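Local coordinates for AT-less polyketide synthase (Streptomyces platensis subsp. rosaceus, PDB 4TKT), which probably catalyses the decarboxylative condensation that extends the polyketide chain in isomigrastatin biosynthesis, as a ketosynthase domain of a type I synthase lacking integral acyltransferase domains, at residues T184-A189 and I359-S364; T278-G283 and S432-V437; E319-G324 and L424-A429. One frame throughout, in Å; residues are numbered along the deposited sequence.

Contact 1. Residues T184-A189 and I359-S364; sequences TMCASA and IGHLES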
loop_
_atom_site.group_PDB
_atom_site.type_symbol
_atom_site.label_atom_id
_atom_site.label_comp_id
_atom_site.label_asym_id
_atom_site.label_seq_id
_atom_site.Cartn_x
_atom_site.Cartn_y
_atom_site.Cartn_z
ATOM N N THR A 184 1.661 8.328 15.364
ATOM C CA THR A 184 0.887 9.543 15.573
ATOM C C THR A 184 -0.583 9.177 15.443
ATOM O O THR A 184 -1.404 9.983 15.008
ATOM C CB THR A 184 1.247 10.649 14.571
ATOM O OG1 THR A 184 1.023 10.177 13.238
ATOM C CG2 THR A 184 2.706 11.052 14.723
HETATM N N MSE A 185 -0.887 7.937 15.818
HETATM C CA MSE A 185 -2.229 7.371 15.726
HETATM C C MSE A 185 -2.755 7.373 14.290
HETATM O O MSE A 185 -2.090 6.876 13.384
HETATM C CB MSE A 185 -3.193 8.118 16.648
HETATM C CG MSE A 185 -2.667 8.284 18.066
HETATM SE SE MSE A 185 -4.081 8.542 19.380
HETATM C CE MSE A 185 -3.000 9.100 20.908
ATOM N N CYS A 186 -3.942 7.937 14.092
ATOM C CA CYS A 186 -4.624 7.883 12.801
ATOM C C CYS A 186 -3.805 8.506 11.669
ATOM O O CYS A 186 -4.010 8.187 10.498
ATOM C CB CYS A 186 -5.985 8.582 12.893
ATOM S SG CYS A 186 -7.002 8.093 14.316
ATOM N N ALA A 187 -2.879 9.389 12.021
ATOM C CA ALA A 187 -2.080 10.093 11.023
ATOM C C ALA A 187 -0.722 9.433 10.788
ATOM O O ALA A 187 0.133 10.003 10.110
ATOM C CB ALA A 187 -1.887 11.542 11.440
ATOM N N SER A 188 -0.531 8.235 11.335
ATOM C CA SER A 188 0.784 7.592 11.330
ATOM C C SER A 188 1.370 7.390 9.934
ATOM O O SER A 188 2.509 7.783 9.682
ATOM C CB SER A 188 0.715 6.251 12.054
ATOM O OG SER A 188 0.465 6.446 13.434
ATOM N N ALA A 189 0.597 6.789 9.033
ATOM C CA ALA A 189 1.087 6.483 7.690
ATOM C C ALA A 189 1.503 7.746 6.941
ATOM O O ALA A 189 2.542 7.777 6.282
ATOM C CB ALA A 189 0.032 5.727 6.902
ATOM N N ILE A 359 -14.205 0.959 3.452
ATOM C CA ILE A 359 -13.439 -0.064 4.155
ATOM C C ILE A 359 -13.314 0.190 5.653
ATOM O O ILE A 359 -12.732 -0.618 6.377
ATOM C CB ILE A 359 -12.024 -0.190 3.565
ATOM C CG1 ILE A 359 -11.290 1.149 3.667
ATOM C CG2 ILE A 359 -12.094 -0.649 2.117
ATOM C CD1 ILE A 359 -9.893 1.129 3.091
ATOM N N GLY A 360 -13.858 1.311 6.115
ATOM C CA GLY A 360 -13.813 1.639 7.527
ATOM C C GLY A 360 -12.595 2.460 7.904
ATOM O O GLY A 360 -11.840 2.911 7.040
ATOM N N HIS A 361 -12.404 2.648 9.205
ATOM C CA HIS A 361 -11.316 3.470 9.723
ATOM C C HIS A 361 -10.076 2.620 9.995
ATOM O O HIS A 361 -9.993 1.924 11.011
ATOM C CB HIS A 361 -11.768 4.193 10.998
ATOM C CG HIS A 361 -10.794 5.215 11.499
ATOM N ND1 HIS A 361 -9.663 5.579 10.799
ATOM C CD2 HIS A 361 -10.786 5.953 12.633
ATOM C CE1 HIS A 361 -9.002 6.495 11.480
ATOM N NE2 HIS A 361 -9.661 6.740 12.599
ATOM N N LEU A 362 -9.110 2.686 9.084
ATOM C CA LEU A 362 -7.913 1.854 9.177
ATOM C C LEU A 362 -6.894 2.429 10.152
ATOM O O LEU A 362 -5.803 1.883 10.307
ATOM C CB LEU A 362 -7.274 1.674 7.798
ATOM C CG LEU A 362 -7.680 0.407 7.037
ATOM C CD1 LEU A 362 -9.189 0.326 6.873
ATOM C CD2 LEU A 362 -6.991 0.346 5.681
ATOM N N GLU A 363 -7.259 3.530 10.800
ATOM C CA GLU A 363 -6.430 4.137 11.836
ATOM C C GLU A 363 -5.006 4.426 11.353
ATOM O O GLU A 363 -4.805 5.263 10.475
ATOM C CB GLU A 363 -6.423 3.243 13.079
ATOM C CG GLU A 363 -7.669 3.435 13.941
ATOM C CD GLU A 363 -8.015 2.227 14.791
ATOM O OE1 GLU A 363 -7.745 1.088 14.356
ATOM O OE2 GLU A 363 -8.567 2.422 15.897
ATOM N N SER A 364 -4.020 3.732 11.913
ATOM C CA SER A 364 -2.622 3.998 11.573
ATOM C C SER A 364 -2.310 3.725 10.099
ATOM O O SER A 364 -1.275 4.155 9.591
ATOM C CB SER A 364 -1.691 3.174 12.463
ATOM O OG SER A 364 -2.013 1.797 12.416
#
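Cys186 and His361 meet through a sulfur-aromatic contact at the imidazole edge: SG lies near the ring plane, 3.4 Å from NE2. The histidine extends there with CG anti to its backbone N (chi1 -172°), while CG of Glu363 sits over the ring's centre. Tyr247 and His321 also meet this ring, and the Glu363 carboxylate turns off to Tyr139.

Between the backbones the bonding is slight. Two CA-H...O contacts run in opposite senses, Ser364 CA to Met185 O at 3.4 Å and Cys186 CA to Glu363 O at 3.5 Å. One weak hydrogen bond, 3.3 Å, goes from Ala189 N to Ser364 O.

Hydrogen bonds within 184-189 shape the turn before helix 188-202. Ser188 OG accepts from Thr184 N (2.9 Å, 158° at the hydrogen) and donates to Met185 O at 2.6 Å, a carbonyl also gripped by Ser188 N. An alanine here would probably leave Thr184 N without its mate and the turn carrying Cys186 freer to shift.

A thiol just ahead of a helix N-terminus, beside an imidazole, is consistent with the nucleophilic cysteine and one histidine of a ketosynthase Cys-His-His site.

Contact 2. Residues T278-G283 and S432-V437; sequences TAVNHG and SNAHVV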
loop_
_atom_site.group_PDB
_atom_site.type_symbol
_atom_site.label_atom_id
_atom_site.label_comp_id
_atom_site.label_asym_id
_atom_site.label_seq_id
_atom_site.Cartn_x
_atom_site.Cartn_y
_atom_site.Cartn_z
ATOM N N THR A 278 4.203 17.940 1.743
ATOM C CA THR A 278 3.619 17.339 2.936
ATOM C C THR A 278 3.719 18.311 4.101
ATOM O O THR A 278 4.562 19.206 4.101
ATOM C CB THR A 278 4.318 16.024 3.323
ATOM O OG1 THR A 278 5.676 16.293 3.691
ATOM C CG2 THR A 278 4.292 15.035 2.168
ATOM N N ALA A 279 2.857 18.134 5.095
ATOM C CA ALA A 279 2.899 18.976 6.281
ATOM C C ALA A 279 2.358 18.234 7.490
ATOM O O ALA A 279 1.505 17.358 7.364
ATOM C CB ALA A 279 2.123 20.257 6.052
ATOM N N VAL A 280 2.855 18.603 8.664
ATOM C CA VAL A 280 2.503 17.927 9.905
ATOM C C VAL A 280 2.444 18.920 11.071
ATOM O O VAL A 280 3.342 19.745 11.231
ATOM C CB VAL A 280 3.516 16.801 10.210
ATOM C CG1 VAL A 280 3.591 16.518 11.692
ATOM C CG2 VAL A 280 3.159 15.543 9.431
ATOM N N ASN A 281 1.380 18.855 11.869
ATOM C CA ASN A 281 1.277 19.695 13.060
ATOM C C ASN A 281 0.436 19.054 14.164
ATOM O O ASN A 281 0.192 17.849 14.146
ATOM C CB ASN A 281 0.712 21.076 12.699
ATOM C CG ASN A 281 -0.748 21.038 12.269
ATOM O OD1 ASN A 281 -1.410 20.003 12.323
ATOM N ND2 ASN A 281 -1.258 22.187 11.847
ATOM N N HIS A 282 -0.011 19.866 15.118
ATOM C CA HIS A 282 -0.839 19.370 16.209
ATOM C C HIS A 282 -1.929 20.370 16.589
ATOM O O HIS A 282 -1.742 21.581 16.475
ATOM C CB HIS A 282 0.022 19.042 17.428
ATOM C CG HIS A 282 -0.710 18.296 18.498
ATOM N ND1 HIS A 282 -1.341 18.928 19.548
ATOM C CD2 HIS A 282 -0.918 16.971 18.676
ATOM C CE1 HIS A 282 -1.904 18.024 20.328
ATOM N NE2 HIS A 282 -1.661 16.827 19.823
ATOM N N GLY A 283 -3.063 19.850 17.050
ATOM C CA GLY A 283 -4.230 20.667 17.335
ATOM C C GLY A 283 -4.126 21.555 18.560
ATOM O O GLY A 283 -4.953 22.446 18.755
ATOM N N SER A 432 -2.525 14.906 16.317
ATOM C CA SER A 432 -1.553 14.986 15.231
ATOM C C SER A 432 -2.257 15.017 13.884
ATOM O O SER A 432 -3.054 14.134 13.569
ATOM C CB SER A 432 -0.574 13.810 15.282
ATOM O OG SER A 432 0.284 13.897 16.406
ATOM N N ASN A 433 -1.960 16.038 13.088
ATOM C CA ASN A 433 -2.570 16.183 11.775
ATOM C C ASN A 433 -1.547 16.092 10.652
ATOM O O ASN A 433 -0.364 16.368 10.849
ATOM C CB ASN A 433 -3.317 17.512 11.680
ATOM C CG ASN A 433 -4.342 17.680 12.777
ATOM O OD1 ASN A 433 -4.993 16.720 13.186
ATOM N ND2 ASN A 433 -4.489 18.906 13.264
ATOM N N ALA A 434 -2.010 15.709 9.468
ATOM C CA ALA A 434 -1.135 15.620 8.310
ATOM C C ALA A 434 -1.906 15.852 7.019
ATOM O O ALA A 434 -3.071 15.470 6.900
ATOM C CB ALA A 434 -0.435 14.269 8.276
ATOM N N HIS A 435 -1.251 16.492 6.056
ATOM C CA HIS A 435 -1.822 16.665 4.729
ATOM C C HIS A 435 -0.750 16.443 3.671
ATOM O O HIS A 435 0.385 16.898 3.818
ATOM C CB HIS A 435 -2.444 18.053 4.575
ATOM C CG HIS A 435 -3.287 18.203 3.348
ATOM N ND1 HIS A 435 -4.619 17.847 3.312
ATOM C CD2 HIS A 435 -2.989 18.664 2.111
ATOM C CE1 HIS A 435 -5.105 18.087 2.108
ATOM N NE2 HIS A 435 -4.136 18.582 1.359
ATOM N N VAL A 436 -1.114 15.730 2.611
ATOM C CA VAL A 436 -0.182 15.421 1.536
ATOM C C VAL A 436 -0.756 15.873 0.198
ATOM O O VAL A 436 -1.941 15.680 -0.072
ATOM C CB VAL A 436 0.136 13.912 1.491
ATOM C CG1 VAL A 436 1.000 13.578 0.291
ATOM C CG2 VAL A 436 0.830 13.485 2.769
ATOM N N VAL A 437 0.086 16.488 -0.626
ATOM C CA VAL A 437 -0.334 16.994 -1.929
ATOM C C VAL A 437 0.291 16.190 -3.061
ATOM O O VAL A 437 1.514 16.145 -3.195
ATOM C CB VAL A 437 0.047 18.472 -2.103
ATOM C CG1 VAL A 437 -0.422 18.981 -3.455
ATOM C CG2 VAL A 437 -0.536 19.304 -0.977
#
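Thr278-His282 and Ser432-Val437 run antiparallel as neighbouring strands, their axes 4.6 Å apart at closest and their directions 160° apart. Two hydrogen-bonded pairs carry the ladder. Ala279 N gives to His435 O at 3.0 Å and His435 N to Ala279 O at 3.2 Å; Asn281 N then bonds Asn433 O (3.2 Å) and Asn433 N returns to Asn281 O (3.0 Å). The non-hydrogen-bonded pair Val280-Ala434 lies between them, with Thr278-Val436 and His282-Ser432 beyond either end; here CA-H groups such as that of Val280 approach the opposing carbonyls.

On one face Thr278 and Val436 lie side by side, their CG2 methyls 3.8 Å apart, and CG2 of Val280 rests on CB of Ala434. The hydroxyl of Thr278 turns instead to His194. Farther along, the His282 ring brings CD2 to 3.5 Å from Ser432 N; bonds to Gly430 and Gly284 fix its rotation. On the other face, with CG of Asn281 between the backbone N and the carbonyl carbon (chi1 68°), the end of the side chain swings toward the other strand and OD1 comes within 3.2 Å of CB of Asn433, while ND2 bonds to Ala296 O.

The pair belongs to the large mixed sheet, with strand 421-427 on the far side of 432-439. Helix 188-202 packs on the face of Val280, Ala434 and Val436, whereas helix 294-308 packs on that of Ala279, Asn281 and His435.

Contact 3. Residues E319-G324 and L424-A429; sequences EAHGTG and LSSFGA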
loop_
_atom_site.group_PDB
_atom_site.type_symbol
_atom_site.label_atom_id
_atom_site.label_comp_id
_atom_site.label_asym_id
_atom_site.label_seq_id
_atom_site.Cartn_x
_atom_site.Cartn_y
_atom_site.Cartn_z
ATOM N N GLU A 319 -9.190 13.723 -0.804
ATOM C CA GLU A 319 -9.488 12.508 -0.058
ATOM C C GLU A 319 -9.447 12.823 1.434
ATOM O O GLU A 319 -8.375 12.912 2.035
ATOM C CB GLU A 319 -8.507 11.388 -0.416
ATOM C CG GLU A 319 -8.645 10.125 0.428
ATOM C CD GLU A 319 -9.988 9.441 0.268
ATOM O OE1 GLU A 319 -10.688 9.715 -0.729
ATOM O OE2 GLU A 319 -10.343 8.623 1.144
ATOM N N ALA A 320 -10.626 13.000 2.020
ATOM C CA ALA A 320 -10.745 13.503 3.385
ATOM C C ALA A 320 -10.575 12.421 4.449
ATOM O O ALA A 320 -10.631 11.226 4.160
ATOM C CB ALA A 320 -12.089 14.197 3.561
ATOM N N HIS A 321 -10.356 12.866 5.681
ATOM C CA HIS A 321 -10.335 11.984 6.838
ATOM C C HIS A 321 -11.680 11.272 6.939
ATOM O O HIS A 321 -11.748 10.044 6.874
ATOM C CB HIS A 321 -10.037 12.785 8.108
ATOM C CG HIS A 321 -9.678 11.943 9.292
ATOM N ND1 HIS A 321 -8.720 10.954 9.241
ATOM C CD2 HIS A 321 -10.138 11.957 10.566
ATOM C CE1 HIS A 321 -8.612 10.388 10.429
ATOM N NE2 HIS A 321 -9.460 10.978 11.252
ATOM N N GLY A 322 -12.741 12.063 7.084
ATOM C CA GLY A 322 -14.115 11.590 7.011
ATOM C C GLY A 322 -14.462 10.351 7.810
ATOM O O GLY A 322 -14.878 9.342 7.245
ATOM N N THR A 323 -14.307 10.423 9.128
ATOM C CA THR A 323 -14.542 9.259 9.977
ATOM C C THR A 323 -16.019 9.058 10.317
ATOM O O THR A 323 -16.397 8.020 10.855
ATOM C CB THR A 323 -13.733 9.353 11.283
ATOM O OG1 THR A 323 -13.831 10.680 11.817
ATOM C CG2 THR A 323 -12.273 9.034 11.020
ATOM N N GLY A 324 -16.851 10.045 9.998
ATOM C CA GLY A 324 -18.279 9.944 10.252
ATOM C C GLY A 324 -18.652 10.278 11.686
ATOM O O GLY A 324 -19.498 9.618 12.291
ATOM N N LEU A 424 -4.748 15.059 0.327
ATOM C CA LEU A 424 -5.028 13.927 1.201
ATOM C C LEU A 424 -4.811 14.296 2.663
ATOM O O LEU A 424 -3.725 14.735 3.043
ATOM C CB LEU A 424 -4.145 12.740 0.814
ATOM C CG LEU A 424 -4.093 11.531 1.748
ATOM C CD1 LEU A 424 -5.436 10.824 1.806
ATOM C CD2 LEU A 424 -3.002 10.575 1.295
ATOM N N SER A 425 -5.845 14.115 3.480
ATOM C CA SER A 425 -5.773 14.469 4.895
ATOM C C SER A 425 -5.871 13.254 5.814
ATOM O O SER A 425 -6.554 12.279 5.505
ATOM C CB SER A 425 -6.879 15.462 5.253
ATOM O OG SER A 425 -6.751 16.663 4.516
ATOM N N SER A 426 -5.184 13.327 6.948
ATOM C CA SER A 426 -5.293 12.305 7.979
ATOM C C SER A 426 -5.072 12.948 9.340
ATOM O O SER A 426 -4.035 13.567 9.585
ATOM C CB SER A 426 -4.292 11.172 7.742
ATOM O OG SER A 426 -4.621 10.030 8.513
ATOM N N PHE A 427 -6.057 12.808 10.220
ATOM C CA PHE A 427 -6.042 13.500 11.501
ATOM C C PHE A 427 -6.082 12.514 12.661
ATOM O O PHE A 427 -7.070 11.805 12.851
ATOM C CB PHE A 427 -7.221 14.471 11.592
ATOM C CG PHE A 427 -7.294 15.447 10.450
ATOM C CD1 PHE A 427 -6.153 16.083 9.988
ATOM C CD2 PHE A 427 -8.505 15.724 9.833
ATOM C CE1 PHE A 427 -6.218 16.984 8.934
ATOM C CE2 PHE A 427 -8.576 16.623 8.779
ATOM C CZ PHE A 427 -7.430 17.254 8.330
ATOM N N GLY A 428 -5.002 12.473 13.433
ATOM C CA GLY A 428 -4.922 11.582 14.572
ATOM C C GLY A 428 -5.870 11.995 15.678
ATOM O O GLY A 428 -6.067 13.186 15.925
ATOM N N ALA A 429 -6.457 11.008 16.347
ATOM C CA ALA A 429 -7.360 11.266 17.463
ATOM C C ALA A 429 -6.660 12.039 18.581
ATOM O O ALA A 429 -7.301 12.771 19.332
ATOM C CB ALA A 429 -7.923 9.962 17.998
#
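The Glu-Ala-His-Gly-Thr-Gly sequence of 319-324, a signature of ketosynthases, leaves the end of strand 317-319 here and lays His321 against the end of strand 421-427. Glu319, last residue of strand 317-319, forms a parallel bridge with Leu424, secured by a hydrogen bond from Ser425 N to Glu319 O (3.2 Å, 171° at the hydrogen). Their side chains run side by side, CG of Glu319 touching CD1 of Leu424 at 3.6 Å. A bend at chi2 (63°) then carries the carboxylate away from the leucine to a salt bridge with Lys373 and a bond from Ala355 N.

Beyond the bridge the two chains part, and the side chain of His321 keeps contact between them. Its imidazole lies flat against the start of Phe427: CB of Phe427 stands 4.1 Å from the ring centroid in a CH-pi contact, and Phe427 N is also over a ring face, toward the rim. NE2 comes within 3.0 Å of Phe427 O, yet the angle is too poor for a hydrogen bond. The phenyl ring meets the imidazole obliquely, planes at 57°, with CD2 3.7 Å from CB of His321. Glu332 fixes the loop by accepting from the backbone N of His321 and of Gly322.

His321 also touches Cys186, an arrangement consistent with a histidine of the Cys-His-His centre in thiolase-fold condensing enzymes.

Overall arrangement
Contacts 1 and 3 are buried and lie side by side, their centres about 8 Å apart, whereas contact 2 is partly buried, with Val280 and His282 exposed. Contacts 2 and 3 belong to one sheet: strands 421-427 and 432-439 are neighbours, joined by Val436 N to Leu424 O and probably by His435 to Ser425. Contact 1 meets them through its turn, with Ser426 OG bonded to Cys186 O and Thr184 packed on Ser432. Chemistry follows place: regular backbone bonding in contact 2, a single bridge giving way to ring packing in contact 3, and in contact 1 mainly thiol, imidazole and CA-H...O contacts where a presumed active site is assembled.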